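Local coordinates for protein CghA (Chaetomium globosum, PDB 6KBC) that belongs to a two-part, all-beta family of calycin type and holds the ligand WK1 in a pocket lined by residues from both parts of the chain, at residues A[5-11]-A[99-105]; A[130-134]-A[147-153]; A[10-16]-A[73-77]. One frame throughout, in Å; residues are numbered along the deposited sequence.

Contact 1: residues A[5-11]-A[99-105]; sequences PFISLLQ and VSVVTSD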
loop_
_atom_site.group_PDB
_atom_site.type_symbol
_atom_site.label_atom_id
_atom_site.label_comp_id
_atom_site.label_asym_id
_atom_site.label_seq_id
_atom_site.Cartn_x
_atom_site.Cartn_y
_atom_site.Cartn_z
ATOM N N PRO A 5 -5.110 22.689 17.412
ATOM C CA PRO A 5 -5.116 21.627 16.404
ATOM C C PRO A 5 -4.046 21.835 15.334
ATOM O O PRO A 5 -4.057 22.865 14.657
ATOM C CB PRO A 5 -6.513 21.744 15.797
ATOM C CG PRO A 5 -7.360 22.210 16.926
ATOM C CD PRO A 5 -6.476 23.036 17.845
ATOM N N PHE A 6 -3.130 20.882 15.180
ATOM C CA PHE A 6 -2.167 20.968 14.091
ATOM C C PHE A 6 -2.911 20.917 12.770
ATOM O O PHE A 6 -3.808 20.093 12.586
ATOM C CB PHE A 6 -1.155 19.832 14.165
ATOM C CG PHE A 6 -0.290 19.868 15.384
ATOM C CD1 PHE A 6 0.795 20.720 15.455
ATOM C CD2 PHE A 6 -0.536 19.019 16.440
ATOM C CE1 PHE A 6 1.594 20.744 16.571
ATOM C CE2 PHE A 6 0.261 19.036 17.554
ATOM C CZ PHE A 6 1.325 19.901 17.622
ATOM N N ILE A 7 -2.559 21.809 11.855
ATOM C CA ILE A 7 -3.278 21.933 10.596
ATOM C C ILE A 7 -2.277 22.067 9.456
ATOM O O ILE A 7 -1.402 22.941 9.481
ATOM C CB ILE A 7 -4.256 23.125 10.606
ATOM C CG1 ILE A 7 -4.887 23.292 9.219
ATOM C CG2 ILE A 7 -3.563 24.403 11.094
ATOM C CD1 ILE A 7 -6.095 24.208 9.183
ATOM N N SER A 8 -2.397 21.186 8.467
ATOM C CA SER A 8 -1.704 21.317 7.193
ATOM C C SER A 8 -2.775 21.515 6.135
ATOM O O SER A 8 -3.492 20.569 5.789
ATOM C CB SER A 8 -0.848 20.087 6.894
ATOM O OG SER A 8 -0.368 20.132 5.563
ATOM N N LEU A 9 -2.896 22.739 5.626
ATOM C CA LEU A 9 -3.933 23.077 4.661
ATOM C C LEU A 9 -3.286 23.537 3.365
ATOM O O LEU A 9 -2.615 24.574 3.328
ATOM C CB LEU A 9 -4.875 24.144 5.220
ATOM C CG LEU A 9 -5.878 24.779 4.257
ATOM C CD1 LEU A 9 -6.837 23.738 3.716
ATOM C CD2 LEU A 9 -6.654 25.883 4.971
ATOM N N LEU A 10 -3.496 22.759 2.309
ATOM C CA LEU A 10 -2.953 23.014 0.985
ATOM C C LEU A 10 -4.119 23.219 0.035
ATOM O O LEU A 10 -4.956 22.327 -0.131
ATOM C CB LEU A 10 -2.051 21.864 0.523
ATOM C CG LEU A 10 -0.712 21.613 1.220
ATOM C CD1 LEU A 10 -0.886 21.189 2.636
ATOM C CD2 LEU A 10 0.031 20.517 0.473
ATOM N N GLN A 11 -4.165 24.395 -0.578
ATOM C CA GLN A 11 -5.311 24.862 -1.341
ATOM C C GLN A 11 -4.834 25.926 -2.311
ATOM O O GLN A 11 -3.723 26.449 -2.191
ATOM C CB GLN A 11 -6.379 25.447 -0.428
ATOM C CG GLN A 11 -5.909 26.747 0.184
ATOM C CD GLN A 11 -6.877 27.295 1.203
ATOM O OE1 GLN A 11 -7.914 26.697 1.485
ATOM N NE2 GLN A 11 -6.520 28.426 1.796
ATOM N N VAL A 99 -8.350 20.959 -2.682
ATOM C CA VAL A 99 -8.024 21.160 -1.275
ATOM C C VAL A 99 -7.646 19.828 -0.647
ATOM O O VAL A 99 -8.382 18.843 -0.772
ATOM C CB VAL A 99 -9.188 21.795 -0.488
ATOM C CG1 VAL A 99 -8.737 22.140 0.917
ATOM C CG2 VAL A 99 -9.690 23.039 -1.186
ATOM N N SER A 100 -6.518 19.816 0.055
ATOM C CA SER A 100 -6.127 18.718 0.926
ATOM C C SER A 100 -5.761 19.291 2.277
ATOM O O SER A 100 -4.797 20.052 2.385
ATOM C CB SER A 100 -4.940 17.932 0.363
ATOM O OG SER A 100 -4.554 16.932 1.295
ATOM N N VAL A 101 -6.502 18.908 3.308
ATOM C CA VAL A 101 -6.220 19.372 4.655
ATOM C C VAL A 101 -6.110 18.173 5.579
ATOM O O VAL A 101 -6.956 17.273 5.549
ATOM C CB VAL A 101 -7.285 20.375 5.151
ATOM C CG1 VAL A 101 -8.658 19.740 5.216
ATOM C CG2 VAL A 101 -6.892 20.908 6.512
ATOM N N VAL A 102 -5.054 18.152 6.385
ATOM C CA VAL A 102 -4.878 17.142 7.417
ATOM C C VAL A 102 -4.716 17.852 8.748
ATOM O O VAL A 102 -3.905 18.776 8.871
ATOM C CB VAL A 102 -3.670 16.233 7.139
ATOM C CG1 VAL A 102 -3.534 15.196 8.254
ATOM C CG2 VAL A 102 -3.831 15.565 5.786
ATOM N N THR A 103 -5.490 17.425 9.734
ATOM C CA THR A 103 -5.417 17.966 11.075
ATOM C C THR A 103 -5.092 16.845 12.045
ATOM O O THR A 103 -5.497 15.699 11.846
ATOM C CB THR A 103 -6.733 18.637 11.471
ATOM O OG1 THR A 103 -7.753 17.637 11.582
ATOM C CG2 THR A 103 -7.148 19.655 10.422
ATOM N N SER A 104 -4.346 17.179 13.088
ATOM C CA SER A 104 -4.069 16.255 14.176
ATOM C C SER A 104 -4.478 16.934 15.475
ATOM O O SER A 104 -3.979 18.019 15.790
ATOM C CB SER A 104 -2.594 15.857 14.203
ATOM O OG SER A 104 -2.362 14.876 15.193
ATOM N N ASP A 105 -5.385 16.301 16.217
ATOM C CA ASP A 105 -5.947 16.867 17.439
ATOM C C ASP A 105 -5.184 16.345 18.645
ATOM O O ASP A 105 -5.149 15.134 18.884
ATOM C CB ASP A 105 -7.431 16.530 17.579
ATOM C CG ASP A 105 -8.284 17.179 16.513
ATOM O OD1 ASP A 105 -7.859 18.216 15.952
ATOM O OD2 ASP A 105 -9.387 16.658 16.246
#
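A beta sheet has two faces, and a pair of neighbouring strands can fit together differently on each. Strands 6-10 and 99-105 run antiparallel, their axes 4.8 Å apart. On the face of Ile7, Leu9, Val101 and Thr103, branched side chains interlock, Ile7 and Leu9 each reaching both a direct partner and a diagonal neighbour. Leu9 CD1 leans across into the hollow between Val99 and Val101, 3.7 Å from Val99 CG1 and 3.7 Å from Val101 CB, and Ile7 CG1 lies between Val101 CG2 at 4.1 Å and Thr103 CG2 at 4.4 Å. The other face alternates large and small. Ser8, Ser100 and Ser104 leave dips among Phe6, Leu10 and Val102; here Arg68 hydrogen-bonds to Ser8 OG and Ser100 OG, and Ser8 OG is also hydrogen-bonded to Ala38 O. Phe77 rests on Leu10, while the Phe6 ring swings off toward Phe34 and Val109. Strand 6-10 forms an edge of the antiparallel N-terminal sheet, next to 99-105, which pairs with 113-119 on its other side. Backbone bonds join the three hydrogen-bonded pairs: Ser8 N to Val102 O at 2.9 Å and Ser100 N to Leu10 O at 3.0 Å are nearly straight, but Phe6 N to Ser104 O, 3.0 Å, is weak. The chemistry implies that the backbone sets the register, while polar serines beneath it give a charged arginine bonded places among apolar side chains.

Contact 2: residues A[130-134]-A[147-153]; sequences RTTAS and VFDAPGR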
loop_
_atom_site.group_PDB
_atom_site.type_symbol
_atom_site.label_atom_id
_atom_site.label_comp_id
_atom_site.label_asym_id
_atom_site.label_seq_id
_atom_site.Cartn_x
_atom_site.Cartn_y
_atom_site.Cartn_z
ATOM N N ARG A 130 -19.369 18.549 -6.856
ATOM C CA ARG A 130 -19.034 18.339 -5.422
ATOM C C ARG A 130 -18.227 17.055 -5.223
ATOM O O ARG A 130 -18.644 16.018 -5.731
ATOM C CB ARG A 130 -20.269 18.282 -4.522
ATOM C CG ARG A 130 -19.949 18.099 -3.046
ATOM C CD ARG A 130 -21.156 18.289 -2.148
ATOM N NE ARG A 130 -21.782 17.038 -1.748
ATOM C CZ ARG A 130 -22.907 16.566 -2.265
ATOM N NH1 ARG A 130 -23.531 17.240 -3.215
ATOM N NH2 ARG A 130 -23.406 15.423 -1.835
ATOM N N THR A 131 -17.128 17.150 -4.485
ATOM C CA THR A 131 -16.272 16.002 -4.193
ATOM C C THR A 131 -15.690 16.127 -2.794
ATOM O O THR A 131 -14.975 17.087 -2.494
ATOM C CB THR A 131 -15.135 15.856 -5.209
ATOM O OG1 THR A 131 -15.653 15.931 -6.546
ATOM C CG2 THR A 131 -14.415 14.535 -4.989
ATOM N N THR A 132 -15.976 15.142 -1.951
ATOM C CA THR A 132 -15.341 15.017 -0.650
ATOM C C THR A 132 -14.851 13.587 -0.491
ATOM O O THR A 132 -15.604 12.639 -0.728
ATOM C CB THR A 132 -16.307 15.379 0.485
ATOM O OG1 THR A 132 -17.003 16.587 0.148
ATOM C CG2 THR A 132 -15.540 15.588 1.776
ATOM N N ALA A 133 -13.585 13.436 -0.116
ATOM C CA ALA A 133 -13.034 12.152 0.288
ATOM C C ALA A 133 -12.233 12.402 1.550
ATOM O O ALA A 133 -11.387 13.298 1.580
ATOM C CB ALA A 133 -12.158 11.531 -0.807
ATOM N N SER A 134 -12.512 11.645 2.597
ATOM C CA SER A 134 -11.935 11.984 3.881
ATOM C C SER A 134 -11.531 10.717 4.609
ATOM O O SER A 134 -12.135 9.657 4.428
ATOM C CB SER A 134 -12.927 12.794 4.735
ATOM O OG SER A 134 -13.934 11.945 5.256
ATOM N N VAL A 147 -14.508 8.082 4.248
ATOM C CA VAL A 147 -15.841 8.424 3.778
ATOM C C VAL A 147 -15.728 9.111 2.432
ATOM O O VAL A 147 -14.959 10.064 2.273
ATOM C CB VAL A 147 -16.592 9.321 4.779
ATOM C CG1 VAL A 147 -17.971 9.652 4.235
ATOM C CG2 VAL A 147 -16.689 8.632 6.127
ATOM N N PHE A 148 -16.492 8.622 1.470
ATOM C CA PHE A 148 -16.564 9.208 0.144
ATOM C C PHE A 148 -17.920 9.868 -0.028
ATOM O O PHE A 148 -18.954 9.263 0.279
ATOM C CB PHE A 148 -16.344 8.147 -0.933
ATOM C CG PHE A 148 -15.017 7.440 -0.813
ATOM C CD1 PHE A 148 -13.863 8.028 -1.308
ATOM C CD2 PHE A 148 -14.923 6.217 -0.174
ATOM C CE1 PHE A 148 -12.637 7.392 -1.187
ATOM C CE2 PHE A 148 -13.696 5.572 -0.052
ATOM C CZ PHE A 148 -12.558 6.164 -0.554
ATOM N N ASP A 149 -17.906 11.107 -0.503
ATOM C CA ASP A 149 -19.115 11.835 -0.884
ATOM C C ASP A 149 -18.815 12.452 -2.244
ATOM O O ASP A 149 -18.492 13.634 -2.356
ATOM C CB ASP A 149 -19.504 12.881 0.178
ATOM C CG ASP A 149 -20.799 13.611 -0.161
ATOM O OD1 ASP A 149 -21.537 13.155 -1.065
ATOM O OD2 ASP A 149 -21.065 14.656 0.472
ATOM N N ALA A 150 -18.891 11.629 -3.286
ATOM C CA ALA A 150 -18.609 12.056 -4.655
ATOM C C ALA A 150 -19.794 11.656 -5.520
ATOM O O ALA A 150 -19.718 10.682 -6.285
ATOM C CB ALA A 150 -17.303 11.447 -5.168
ATOM N N PRO A 151 -20.904 12.396 -5.433
ATOM C CA PRO A 151 -22.135 11.968 -6.116
ATOM C C PRO A 151 -21.913 11.746 -7.604
ATOM O O PRO A 151 -21.190 12.495 -8.268
ATOM C CB PRO A 151 -23.113 13.120 -5.847
ATOM C CG PRO A 151 -22.270 14.265 -5.368
ATOM C CD PRO A 151 -21.086 13.657 -4.696
ATOM N N GLY A 152 -22.527 10.682 -8.123
ATOM C CA GLY A 152 -22.306 10.273 -9.493
ATOM C C GLY A 152 -21.046 9.464 -9.724
ATOM O O GLY A 152 -20.766 9.104 -10.875
ATOM N N ARG A 153 -20.279 9.167 -8.671
ATOM C CA ARG A 153 -19.066 8.362 -8.780
ATOM C C ARG A 153 -18.988 7.342 -7.647
ATOM O O ARG A 153 -19.121 6.137 -7.887
ATOM C CB ARG A 153 -17.831 9.262 -8.782
ATOM C CG ARG A 153 -17.673 10.085 -10.056
ATOM C CD ARG A 153 -17.048 11.436 -9.756
ATOM N NE ARG A 153 -17.984 12.305 -9.046
ATOM C CZ ARG A 153 -17.637 13.422 -8.418
ATOM N NH1 ARG A 153 -16.369 13.811 -8.399
ATOM N NH2 ARG A 153 -18.558 14.144 -7.794
HETATM O O HOH W 1 -16.013 12.563 2.740
#
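Paired main chains supply the first kind of interaction. Strands 132-134 and 147-150 run antiparallel, at 173°, and two hydrogen-bonded pairs flank a non-hydrogen-bonded one. Asp149 N gives to Thr132 O at 2.8 Å and Thr132 N to Asp149 O at 3.0 Å; Ser134 N to Val147 O and Val147 N to Ser134 O both measure 2.9 Å. A water donates to Val147 O at 2.8 Å and makes a weak bond with Ser134 OG at 3.3 Å.

Apolar packing is concentrated on the face of Ala133 and Phe148. Ala133 CB lies 3.9 Å from Phe148 CD1, and the two side chains also meet Phe66 and Val64 of strand 60-69, so this face looks into the protein. The two segments belong to the beta hairpin 132-137 and 143-150, set in the N-terminal antiparallel sheet between strands 113-119 and 154-162. Beyond the hairpin's open end, Ala150 to Arg153 form a type II beta turn closed by Arg153 N to Ala150 O at 2.9 Å, with Gly152 taking the positive phi that this turn favours.

Charged and polar side chains then clasp the turn. Arg130 NH2 forms a salt bridge with Asp149 OD1 at 3.0 Å, while Pro151 CG lies over one face of the Arg130 guanidinium. From the turn, Arg153 reaches back: its NH2 donates to Arg130 O at 2.8 Å and to Pro151 O at 3.1 Å, and its NH1 to Thr131 OG1 at 2.9 Å.

Contact 3: residues A[10-16]-A[73-77]; sequences LQGDQFL and APASF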
loop_
_atom_site.group_PDB
_atom_site.type_symbol
_atom_site.label_atom_id
_atom_site.label_comp_id
_atom_site.label_asym_id
_atom_site.label_seq_id
_atom_site.Cartn_x
_atom_site.Cartn_y
_atom_site.Cartn_z
ATOM N N LEU A 10 -3.496 22.759 2.309
ATOM C CA LEU A 10 -2.953 23.014 0.985
ATOM C C LEU A 10 -4.119 23.219 0.035
ATOM O O LEU A 10 -4.956 22.327 -0.131
ATOM C CB LEU A 10 -2.051 21.864 0.523
ATOM C CG LEU A 10 -0.712 21.613 1.220
ATOM C CD1 LEU A 10 -0.886 21.189 2.636
ATOM C CD2 LEU A 10 0.031 20.517 0.473
ATOM N N GLN A 11 -4.165 24.395 -0.578
ATOM C CA GLN A 11 -5.311 24.862 -1.341
ATOM C C GLN A 11 -4.834 25.926 -2.311
ATOM O O GLN A 11 -3.723 26.449 -2.191
ATOM C CB GLN A 11 -6.379 25.447 -0.428
ATOM C CG GLN A 11 -5.909 26.747 0.184
ATOM C CD GLN A 11 -6.877 27.295 1.203
ATOM O OE1 GLN A 11 -7.914 26.697 1.485
ATOM N NE2 GLN A 11 -6.520 28.426 1.796
ATOM N N GLY A 12 -5.696 26.261 -3.263
ATOM C CA GLY A 12 -5.311 27.352 -4.127
ATOM C C GLY A 12 -4.199 26.945 -5.078
ATOM O O GLY A 12 -4.024 25.772 -5.416
ATOM N N ASP A 13 -3.422 27.944 -5.504
ATOM C CA ASP A 13 -2.400 27.736 -6.527
ATOM C C ASP A 13 -1.009 28.166 -6.078
ATOM O O ASP A 13 -0.113 28.295 -6.922
ATOM C CB ASP A 13 -2.768 28.472 -7.820
ATOM C CG ASP A 13 -2.660 29.984 -7.688
ATOM O OD1 ASP A 13 -3.195 30.555 -6.711
ATOM O OD2 ASP A 13 -2.014 30.599 -8.565
ATOM N N GLN A 14 -0.801 28.399 -4.784
ATOM C CA GLN A 14 0.512 28.773 -4.271
ATOM C C GLN A 14 0.952 27.841 -3.149
ATOM O O GLN A 14 1.707 28.246 -2.264
ATOM C CB GLN A 14 0.524 30.227 -3.791
ATOM C CG GLN A 14 0.091 31.257 -4.832
ATOM C CD GLN A 14 1.118 31.444 -5.940
ATOM O OE1 GLN A 14 0.782 31.449 -7.126
ATOM N NE2 GLN A 14 2.379 31.616 -5.552
ATOM N N PHE A 15 0.497 26.585 -3.173
ATOM C CA PHE A 15 0.850 25.629 -2.126
ATOM C C PHE A 15 2.211 24.983 -2.358
ATOM O O PHE A 15 2.791 24.424 -1.420
ATOM C CB PHE A 15 -0.231 24.541 -2.021
ATOM C CG PHE A 15 -0.435 23.744 -3.291
ATOM C CD1 PHE A 15 0.475 22.767 -3.675
ATOM C CD2 PHE A 15 -1.526 23.984 -4.106
ATOM C CE1 PHE A 15 0.295 22.041 -4.835
ATOM C CE2 PHE A 15 -1.711 23.259 -5.274
ATOM C CZ PHE A 15 -0.797 22.287 -5.637
ATOM N N LEU A 16 2.717 25.036 -3.585
ATOM C CA LEU A 16 3.971 24.386 -3.935
ATOM C C LEU A 16 5.157 25.259 -3.542
ATOM O O LEU A 16 5.141 26.475 -3.739
ATOM C CB LEU A 16 3.998 24.102 -5.437
ATOM C CG LEU A 16 4.813 22.933 -5.982
ATOM C CD1 LEU A 16 4.291 21.607 -5.456
ATOM C CD2 LEU A 16 4.749 22.956 -7.500
ATOM N N ALA A 73 1.679 18.604 -9.773
ATOM C CA ALA A 73 1.001 19.889 -9.723
ATOM C C ALA A 73 0.750 20.412 -11.140
ATOM O O ALA A 73 1.533 20.154 -12.063
ATOM C CB ALA A 73 1.806 20.908 -8.906
ATOM N N PRO A 74 -0.352 21.163 -11.348
ATOM C CA PRO A 74 -1.262 21.678 -10.311
ATOM C C PRO A 74 -2.148 20.619 -9.644
ATOM O O PRO A 74 -2.566 20.827 -8.506
ATOM C CB PRO A 74 -2.122 22.684 -11.079
ATOM C CG PRO A 74 -2.181 22.135 -12.464
ATOM C CD PRO A 74 -0.839 21.480 -12.707
ATOM N N ALA A 75 -2.406 19.503 -10.329
ATOM C CA ALA A 75 -3.298 18.462 -9.811
ATOM C C ALA A 75 -2.569 17.568 -8.801
ATOM O O ALA A 75 -2.419 16.361 -8.981
ATOM C CB ALA A 75 -3.874 17.649 -10.962
ATOM N N SER A 76 -2.129 18.187 -7.705
ATOM C CA SER A 76 -1.310 17.483 -6.725
ATOM C C SER A 76 -2.114 16.647 -5.745
ATOM O O SER A 76 -1.531 15.796 -5.067
ATOM C CB SER A 76 -0.455 18.473 -5.929
ATOM O OG SER A 76 0.638 18.933 -6.706
ATOM N N PHE A 77 -3.417 16.884 -5.622
ATOM C CA PHE A 77 -4.222 16.288 -4.562
ATOM C C PHE A 77 -5.240 15.345 -5.173
ATOM O O PHE A 77 -6.018 15.738 -6.049
ATOM C CB PHE A 77 -4.915 17.359 -3.723
ATOM C CG PHE A 77 -4.000 18.459 -3.312
ATOM C CD1 PHE A 77 -2.767 18.163 -2.756
ATOM C CD2 PHE A 77 -4.350 19.785 -3.502
ATOM C CE1 PHE A 77 -1.903 19.164 -2.380
ATOM C CE2 PHE A 77 -3.484 20.796 -3.131
ATOM C CZ PHE A 77 -2.258 20.485 -2.573
#
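Loops that share no regular pairing can still be joined by a few well-placed apolar side chains, here chiefly Phe15 and Phe77. Following 73-77 from its start, Ala73 offers its methyl group: Ala73 CB is 3.9 Å from Leu16 CD2 and 4.4 Å from Phe15 CZ. The peptide bond before Pro74 is cis, which bends the backbone sharply. What Pro74 presents is mainly its carbonyl, with Pro74 O 3.7 Å from Phe15 CZ, near the plane of the ring at its edge. An inverse gamma turn centred on Ala75 follows, in which Ser76 N gives a weak hydrogen bond to Pro74 O at 2.8 Å. Ser76 then brings OG to 3.6 Å from Phe15 CE1, again at the ring edge, while Ser76 OG is hydrogen-bonded to Asp69 O. Phe77, opening strand 77-85, contributes most: Phe77 CE2 sits over one face of the Phe15 ring, 3.7 Å from Phe15 CE2. The ring centroids are 4.6 Å apart and the planes are inclined at 48°, an oblique pair. Phe77 CZ also comes within 3.4 Å of Leu10 CB, so its ring is caught between Leu10 and Phe15. Segments 10-16 and 73-77 thus meet at the end of the N-terminal strand through apolar side chains, with oxygens at the Phe15 ring edge and no direct hydrogen bond between these segments; the chemistry implies that close fit, rather than polar pairing, holds them together.

In the fold
From the N terminus, the chain lays down strand 6-10 and continues directly into the loop of contact 3, so Leu10 and Gln11 serve both. Contact 3 closes first, when the turn before strand 77-85 returns to 10-16; it is nested inside the larger loop that contact 1 closes when strand 99-105 arrives beside 6-10. The two also touch, Phe77 packing on Ser100. Contact 2 opens afterwards, in series, and is a local hairpin closure, its centre 18 Å from that of contact 1. Strand 113-119 lies between 99-105 and 132-137, so contacts 1 and 2 belong to one continuous antiparallel sheet, while contact 3 joins two of its connecting loops.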